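Local structure of probable transcriptional regulatory protein, Rv1404 (Mycobacterium tuberculosis, 2NYX) at the interface of chains A and B. The protein probably binds DNA as a transcription regulator of the MarR family, whose members typically work as winged helix-turn-helix dimers. Coordinates in Å, arbitrary orientation; residue numbers count along the deposited sequence, not the author numbering. Chains: chain A/B, Probable transcriptional regulatory protein, Rv1404.

Three patches of one interface join the two copies of the protein through helices near both chain ends. Contacts 1 and 3 are neighbours, their C-alpha centres about 8 Å apart, and share A:Leu21, A:Phe146 and B:Ile124. Contact 2 lies about 16 Å from contact 1 and about 22 Å from contact 3. It pairs helix 107-129 of chain A with the start of chain B, reversing the roles in contact 3, where B:Ile124 and B:Val128 meet A:Ile17 and A:Leu21. The chains thus embrace reciprocally but not as an exact two-fold, consistent with the dimer usual in MarR regulators.

Contact 1: the interface of chains A and B. Residues chain A 21, 25, 28, 143, 146; chain B 28, 31, 124.
B:Leu28 reaches into a pocket of chain A lined by A:Leu21, A:Ser25, A:Leu28, A:Leu143 and A:Phe146, and 61 Å² of its surface is buried there. Its CB stays outside the rim of the phenylalanine ring, 4.3 Å from A:Phe146 CE1. CG comes nearer the rim, 3.9 Å from the same A:Phe146 CE1 and raised above the plane on the side of A:Leu21 CD2, leucine and ring crossing at about a right angle. The two methyls then part. CD1 runs towards helix 14-39, 3.7 Å from A:Leu21 O, and also meets A:Leu28 CD1 at 3.8 Å. CD2 turns to A:Ser25, whose CB lies 3.7 Å away; a small serine lets the methyl approach the helix closely. A nearly eclipsed chi1 of -130° accompanies this placing of the methyls and may reflect strain or model uncertainty. B:Ile31 and A:Phe146 approach from opposite directions, the isoleucine CD1 meeting CZ at the far edge of the ring at 3.7 Å, slightly out of plane. B:Ile124 CG2 packs on A:Leu21 CB at 3.8 Å. Branched aliphatic chains suit this oily junction, where helix 26-39 of chain B sends B:Leu28 between helices 14-39 and 133-149 of chain A.

Contact 2: the interface of chains A and B. Residues chain A 121, 124-125, 128-129; chain B 14, 18, 21.
With chi1 at -73°, B:Thr18 sets CG2 anti to its own backbone N and OG1 anti to the carbonyl carbon, which lays both branches on helix 107-129 of chain A. B:Leu21 turns CD2 towards the same helix with torsions far from staggered (chi1 -108°, chi2 16°), and the exact place of that methyl is therefore uncertain. The threonine CG2 takes the side of A:Arg121 and A:Ile124: it lies 3.5 Å from A:Arg121 O and 3.6 Å from A:Ile124 CG2. The hydroxyl OG1 sits over A:Ala125, 3.3 Å from its CA, a van der Waals approach and no hydrogen bond. A:Ala125, with its small methyl, lets the threonine lie close to the helix backbone. Threonine in turn offers a methyl and a hydroxyl on a short stem, compact enough for two helices to come close.

One helical turn on, B:Leu21 CD2 as modelled touches A:Val128 CG2 at 3.6 Å, the side chains meeting at a slant, and reaches A:Ile124 CG2 at 4.1 Å. A:Ile124 thus lies between threonine and leucine, its CG2 serving both. B:Val14 CG1 rests against A:Ala125 CB at 3.8 Å. The backbone there follows a cis peptide bond, and the very close approach of its carbonyl to A:Val128 is doubtful. By fastening the N-terminal helix 16-24 of one subunit to a helix of the other, the patch probably strengthens the dimer of this MarR-type regulator.

Contact 3: the interface of chains A and B. Residues chain A 17, 21, 146, 149; chain B 124, 127-128, 131.
The backbone carbonyl oxygen of B:Ile127 faces A:Ala149, whose methyl CB lies 3.5 Å from that O in a packing contact rather than a hydrogen bond. Here the end of helix 107-128 of chain B, in the helical dimerisation region typical of the MarR family, packs across helices 14-39 and 133-149 of chain A. A:Ala149 is small enough to let the turn at B:Ile127 approach, and the same CB touches CG of B:Met131 at 3.7 Å.

A:Phe146 is held on several sides. B:Ile127 lies beneath the ring on the face opposite A:Leu21 CD2, its CG2 displaced towards the rim and 3.5 Å from A:Phe146 CE2. With CG anti to the backbone N (chi1 174°), the phenylalanine projects between these two aliphatic groups, and a broad flat ring suits such a sandwich. Its edge is used too: B:Met131, extended beyond CG, brings its terminal methyl CE into the ring plane, 3.4 Å from A:Phe146 CD2. B:Ile124 O also lies in that plane, 3.9 Å from A:Phe146 CE2, an edge contact and no hydrogen bond. Selenomethionine stands in for methionine at B:Met131; such a long, unbranched chain can reach this rim from the loop.

Nearer the start of chain A, B:Val128 CG1, anti to the valine's backbone N at chi1 177°, meets A:Ile17 CG2 at 3.8 Å. CG2 packs mainly on A:Leu21 CD1, also at 3.8 Å, and lies near A:Ile17 as well, beta-branching letting one short residue serve successive turns of helix 14-39.

Contact 1: the interface of chains A and B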
loop_
_atom_site.group_PDB
_atom_site.type_symbol
_atom_site.label_atom_id
_atom_site.label_comp_id
_atom_site.label_asym_id
_atom_site.label_seq_id
_atom_site.Cartn_x
_atom_site.Cartn_y
_atom_site.Cartn_z
ATOM N N LEU A 21 -8.648 8.950 8.023
ATOM C CA LEU A 21 -8.412 8.196 6.796
ATOM C C LEU A 21 -6.937 8.184 6.389
ATOM O O LEU A 21 -6.436 7.176 5.883
ATOM C CB LEU A 21 -9.277 8.750 5.664
ATOM C CG LEU A 21 -10.722 8.266 5.631
ATOM C CD1 LEU A 21 -11.556 9.243 4.871
ATOM C CD2 LEU A 21 -10.824 6.898 5.015
ATOM N N SER A 25 -4.693 4.974 5.986
ATOM C CA SER A 25 -3.989 4.722 4.728
ATOM C C SER A 25 -2.539 4.274 4.951
ATOM O O SER A 25 -2.013 3.450 4.188
ATOM C CB SER A 25 -4.043 5.948 3.820
ATOM O OG SER A 25 -3.174 6.948 4.292
ATOM N N LEU A 28 -2.626 0.617 5.949
ATOM C CA LEU A 28 -2.841 -0.272 4.811
ATOM C C LEU A 28 -1.580 -0.408 3.967
ATOM O O LEU A 28 -1.272 -1.501 3.462
ATOM C CB LEU A 28 -4.029 0.179 3.968
ATOM C CG LEU A 28 -5.387 0.090 4.668
ATOM C CD1 LEU A 28 -6.355 1.067 4.058
ATOM C CD2 LEU A 28 -5.954 -1.315 4.624
ATOM N N LEU A 143 -14.880 2.690 5.039
ATOM C CA LEU A 143 -14.058 2.559 3.843
ATOM C C LEU A 143 -14.897 2.352 2.582
ATOM O O LEU A 143 -14.470 2.693 1.485
ATOM C CB LEU A 143 -13.066 1.412 4.009
ATOM C CG LEU A 143 -11.956 1.556 5.041
ATOM C CD1 LEU A 143 -11.086 0.323 4.969
ATOM C CD2 LEU A 143 -11.097 2.797 4.817
ATOM N N PHE A 146 -16.232 5.850 1.692
ATOM C CA PHE A 146 -15.158 6.597 1.063
ATOM C C PHE A 146 -14.982 6.188 -0.401
ATOM O O PHE A 146 -14.810 7.035 -1.275
ATOM C CB PHE A 146 -13.867 6.421 1.866
ATOM C CG PHE A 146 -12.653 7.030 1.216
ATOM C CD1 PHE A 146 -11.781 6.243 0.474
ATOM C CD2 PHE A 146 -12.380 8.393 1.353
ATOM C CE1 PHE A 146 -10.665 6.801 -0.123
ATOM C CE2 PHE A 146 -11.257 8.957 0.767
ATOM C CZ PHE A 146 -10.399 8.163 0.025
ATOM N N LEU B 28 -8.486 3.410 -1.249
ATOM C CA LEU B 28 -7.546 4.077 -0.369
ATOM C C LEU B 28 -6.133 3.637 -0.707
ATOM O O LEU B 28 -5.226 4.470 -0.785
ATOM C CB LEU B 28 -7.833 3.777 1.095
ATOM C CG LEU B 28 -7.927 4.979 2.043
ATOM C CD1 LEU B 28 -7.620 4.564 3.479
ATOM C CD2 LEU B 28 -7.067 6.171 1.619
ATOM N N ILE B 31 -4.875 5.102 -3.981
ATOM C CA ILE B 31 -4.573 6.513 -3.727
ATOM C C ILE B 31 -3.235 6.640 -3.004
ATOM O O ILE B 31 -2.415 7.496 -3.339
ATOM C CB ILE B 31 -5.682 7.215 -2.897
ATOM C CG1 ILE B 31 -6.965 7.384 -3.715
ATOM C CG2 ILE B 31 -5.209 8.593 -2.406
ATOM C CD1 ILE B 31 -8.145 7.930 -2.900
ATOM N N ILE B 124 -7.452 12.783 -0.357
ATOM C CA ILE B 124 -8.419 12.211 0.567
ATOM C C ILE B 124 -9.535 13.204 0.860
ATOM O O ILE B 124 -10.706 12.853 0.739
ATOM C CB ILE B 124 -7.757 11.640 1.855
ATOM C CG1 ILE B 124 -6.978 10.365 1.508
ATOM C CG2 ILE B 124 -8.808 11.357 2.949
ATOM C CD1 ILE B 124 -6.116 9.783 2.651
#

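Contact 2: the interface of chains A and B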
loop_
_atom_site.group_PDB
_atom_site.type_symbol
_atom_site.label_atom_id
_atom_site.label_comp_id
_atom_site.label_asym_id
_atom_site.label_seq_id
_atom_site.Cartn_x
_atom_site.Cartn_y
_atom_site.Cartn_z
ATOM N N ARG A 121 -4.474 -10.570 3.782
ATOM C CA ARG A 121 -5.629 -10.987 4.560
ATOM C C ARG A 121 -5.287 -11.595 5.936
ATOM O O ARG A 121 -6.086 -11.489 6.861
ATOM C CB ARG A 121 -6.599 -11.855 3.741
ATOM C CG ARG A 121 -6.326 -13.331 3.745
ATOM C CD ARG A 121 -7.621 -14.162 3.752
ATOM N NE ARG A 121 -8.492 -13.926 2.596
ATOM C CZ ARG A 121 -8.184 -14.215 1.329
ATOM N NH1 ARG A 121 -7.000 -14.744 1.011
ATOM N NH2 ARG A 121 -9.064 -13.952 0.363
ATOM N N ILE A 124 -4.448 -8.413 8.009
ATOM C CA ILE A 124 -5.707 -7.734 8.279
ATOM C C ILE A 124 -6.510 -8.473 9.354
ATOM O O ILE A 124 -6.980 -7.853 10.313
ATOM C CB ILE A 124 -6.551 -7.554 7.001
ATOM C CG1 ILE A 124 -6.024 -6.377 6.190
ATOM C CG2 ILE A 124 -8.029 -7.326 7.342
ATOM C CD1 ILE A 124 -6.782 -6.139 4.895
ATOM N N ALA A 125 -6.642 -9.791 9.196
ATOM C CA ALA A 125 -7.367 -10.627 10.137
ATOM C C ALA A 125 -6.810 -10.483 11.533
ATOM O O ALA A 125 -7.568 -10.399 12.489
ATOM C CB ALA A 125 -7.340 -12.092 9.700
ATOM N N VAL A 128 -7.912 -7.192 12.865
ATOM C CA VAL A 128 -9.362 -7.240 13.060
ATOM C C VAL A 128 -9.774 -8.018 14.313
ATOM O O VAL A 128 -10.741 -7.652 14.977
ATOM C CB VAL A 128 -10.060 -7.772 11.793
ATOM C CG1 VAL A 128 -11.451 -8.305 12.093
ATOM C CG2 VAL A 128 -10.129 -6.684 10.757
ATOM N N GLU A 129 -9.028 -9.066 14.651
ATOM C CA GLU A 129 -9.260 -9.822 15.886
ATOM C C GLU A 129 -9.148 -8.943 17.121
ATOM O O GLU A 129 -9.775 -9.213 18.134
ATOM C CB GLU A 129 -8.284 -10.998 16.011
ATOM C CG GLU A 129 -8.558 -12.148 15.049
ATOM C CD GLU A 129 -7.593 -13.328 15.205
ATOM O OE1 GLU A 129 -7.298 -13.723 16.360
ATOM O OE2 GLU A 129 -7.146 -13.872 14.163
ATOM N N VAL B 14 -14.517 -13.088 11.684
ATOM C CA VAL B 14 -13.090 -12.810 11.304
ATOM C C VAL B 14 -12.868 -11.736 10.188
ATOM O O VAL B 14 -12.712 -10.577 10.561
ATOM C CB VAL B 14 -11.998 -13.921 11.479
ATOM C CG1 VAL B 14 -10.623 -13.315 11.244
ATOM C CG2 VAL B 14 -12.035 -14.505 12.889
ATOM N N THR B 18 -12.782 -9.498 7.144
ATOM C CA THR B 18 -11.490 -9.343 6.478
ATOM C C THR B 18 -11.648 -9.298 4.971
ATOM O O THR B 18 -11.035 -8.465 4.316
ATOM C CB THR B 18 -10.488 -10.449 6.885
ATOM O OG1 THR B 18 -10.048 -10.209 8.219
ATOM C CG2 THR B 18 -9.262 -10.441 5.987
ATOM N N LEU B 21 -13.121 -6.193 3.841
ATOM C CA LEU B 21 -12.070 -5.197 3.983
ATOM C C LEU B 21 -11.053 -5.174 2.845
ATOM O O LEU B 21 -10.504 -4.126 2.539
ATOM C CB LEU B 21 -11.345 -5.409 5.311
ATOM C CG LEU B 21 -11.496 -4.458 6.504
ATOM C CD1 LEU B 21 -12.699 -3.518 6.418
ATOM C CD2 LEU B 21 -11.509 -5.281 7.789
#

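Contact 3: the interface of chains A and B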
loop_
_atom_site.group_PDB
_atom_site.type_symbol
_atom_site.label_atom_id
_atom_site.label_comp_id
_atom_site.label_asym_id
_atom_site.label_seq_id
_atom_site.Cartn_x
_atom_site.Cartn_y
_atom_site.Cartn_z
ATOM N N ILE A 17 -12.301 13.630 9.486
ATOM C CA ILE A 17 -12.525 12.422 8.683
ATOM C C ILE A 17 -11.292 12.121 7.836
ATOM O O ILE A 17 -10.839 10.986 7.768
ATOM C CB ILE A 17 -13.806 12.518 7.793
ATOM C CG1 ILE A 17 -15.068 12.625 8.663
ATOM C CG2 ILE A 17 -13.936 11.305 6.877
ATOM C CD1 ILE A 17 -16.311 13.106 7.910
ATOM N N LEU A 21 -8.648 8.950 8.023
ATOM C CA LEU A 21 -8.412 8.196 6.796
ATOM C C LEU A 21 -6.937 8.184 6.389
ATOM O O LEU A 21 -6.436 7.176 5.883
ATOM C CB LEU A 21 -9.277 8.750 5.664
ATOM C CG LEU A 21 -10.722 8.266 5.631
ATOM C CD1 LEU A 21 -11.556 9.243 4.871
ATOM C CD2 LEU A 21 -10.824 6.898 5.015
ATOM N N PHE A 146 -16.232 5.850 1.692
ATOM C CA PHE A 146 -15.158 6.597 1.063
ATOM C C PHE A 146 -14.982 6.188 -0.401
ATOM O O PHE A 146 -14.810 7.035 -1.275
ATOM C CB PHE A 146 -13.867 6.421 1.866
ATOM C CG PHE A 146 -12.653 7.030 1.216
ATOM C CD1 PHE A 146 -11.781 6.243 0.474
ATOM C CD2 PHE A 146 -12.380 8.393 1.353
ATOM C CE1 PHE A 146 -10.665 6.801 -0.123
ATOM C CE2 PHE A 146 -11.257 8.957 0.767
ATOM C CZ PHE A 146 -10.399 8.163 0.025
ATOM N N ALA A 149 -17.942 7.655 -2.380
ATOM C CA ALA A 149 -17.904 9.114 -2.552
ATOM C C ALA A 149 -17.130 9.555 -3.798
ATOM O O ALA A 149 -17.714 10.035 -4.772
ATOM C CB ALA A 149 -17.348 9.783 -1.301
ATOM N N ILE B 124 -7.452 12.783 -0.357
ATOM C CA ILE B 124 -8.419 12.211 0.567
ATOM C C ILE B 124 -9.535 13.204 0.860
ATOM O O ILE B 124 -10.706 12.853 0.739
ATOM C CB ILE B 124 -7.757 11.640 1.855
ATOM C CG1 ILE B 124 -6.978 10.365 1.508
ATOM C CG2 ILE B 124 -8.808 11.357 2.949
ATOM C CD1 ILE B 124 -6.116 9.783 2.651
ATOM N N ILE B 127 -12.096 13.811 -1.830
ATOM C CA ILE B 127 -13.083 12.742 -1.829
ATOM C C ILE B 127 -14.029 12.830 -0.616
ATOM O O ILE B 127 -15.216 12.528 -0.729
ATOM C CB ILE B 127 -12.393 11.368 -1.974
ATOM C CG1 ILE B 127 -11.763 11.281 -3.370
ATOM C CG2 ILE B 127 -13.387 10.232 -1.753
ATOM C CD1 ILE B 127 -10.832 10.117 -3.601
ATOM N N VAL B 128 -13.511 13.279 0.527
ATOM C CA VAL B 128 -14.332 13.481 1.724
ATOM C C VAL B 128 -15.354 14.621 1.564
ATOM O O VAL B 128 -16.435 14.570 2.155
ATOM C CB VAL B 128 -13.460 13.692 2.991
ATOM C CG1 VAL B 128 -14.314 13.983 4.207
ATOM C CG2 VAL B 128 -12.623 12.460 3.263
HETATM N N MSE B 131 -18.707 13.200 0.321
HETATM C CA MSE B 131 -19.638 12.464 1.181
HETATM C C MSE B 131 -20.683 13.443 1.709
HETATM O O MSE B 131 -20.319 14.491 2.254
HETATM C CB MSE B 131 -18.915 11.805 2.358
HETATM C CG MSE B 131 -17.527 11.270 2.042
HETATM SE SE MSE B 131 -16.816 10.133 3.479
HETATM C CE MSE B 131 -15.010 9.985 2.911
#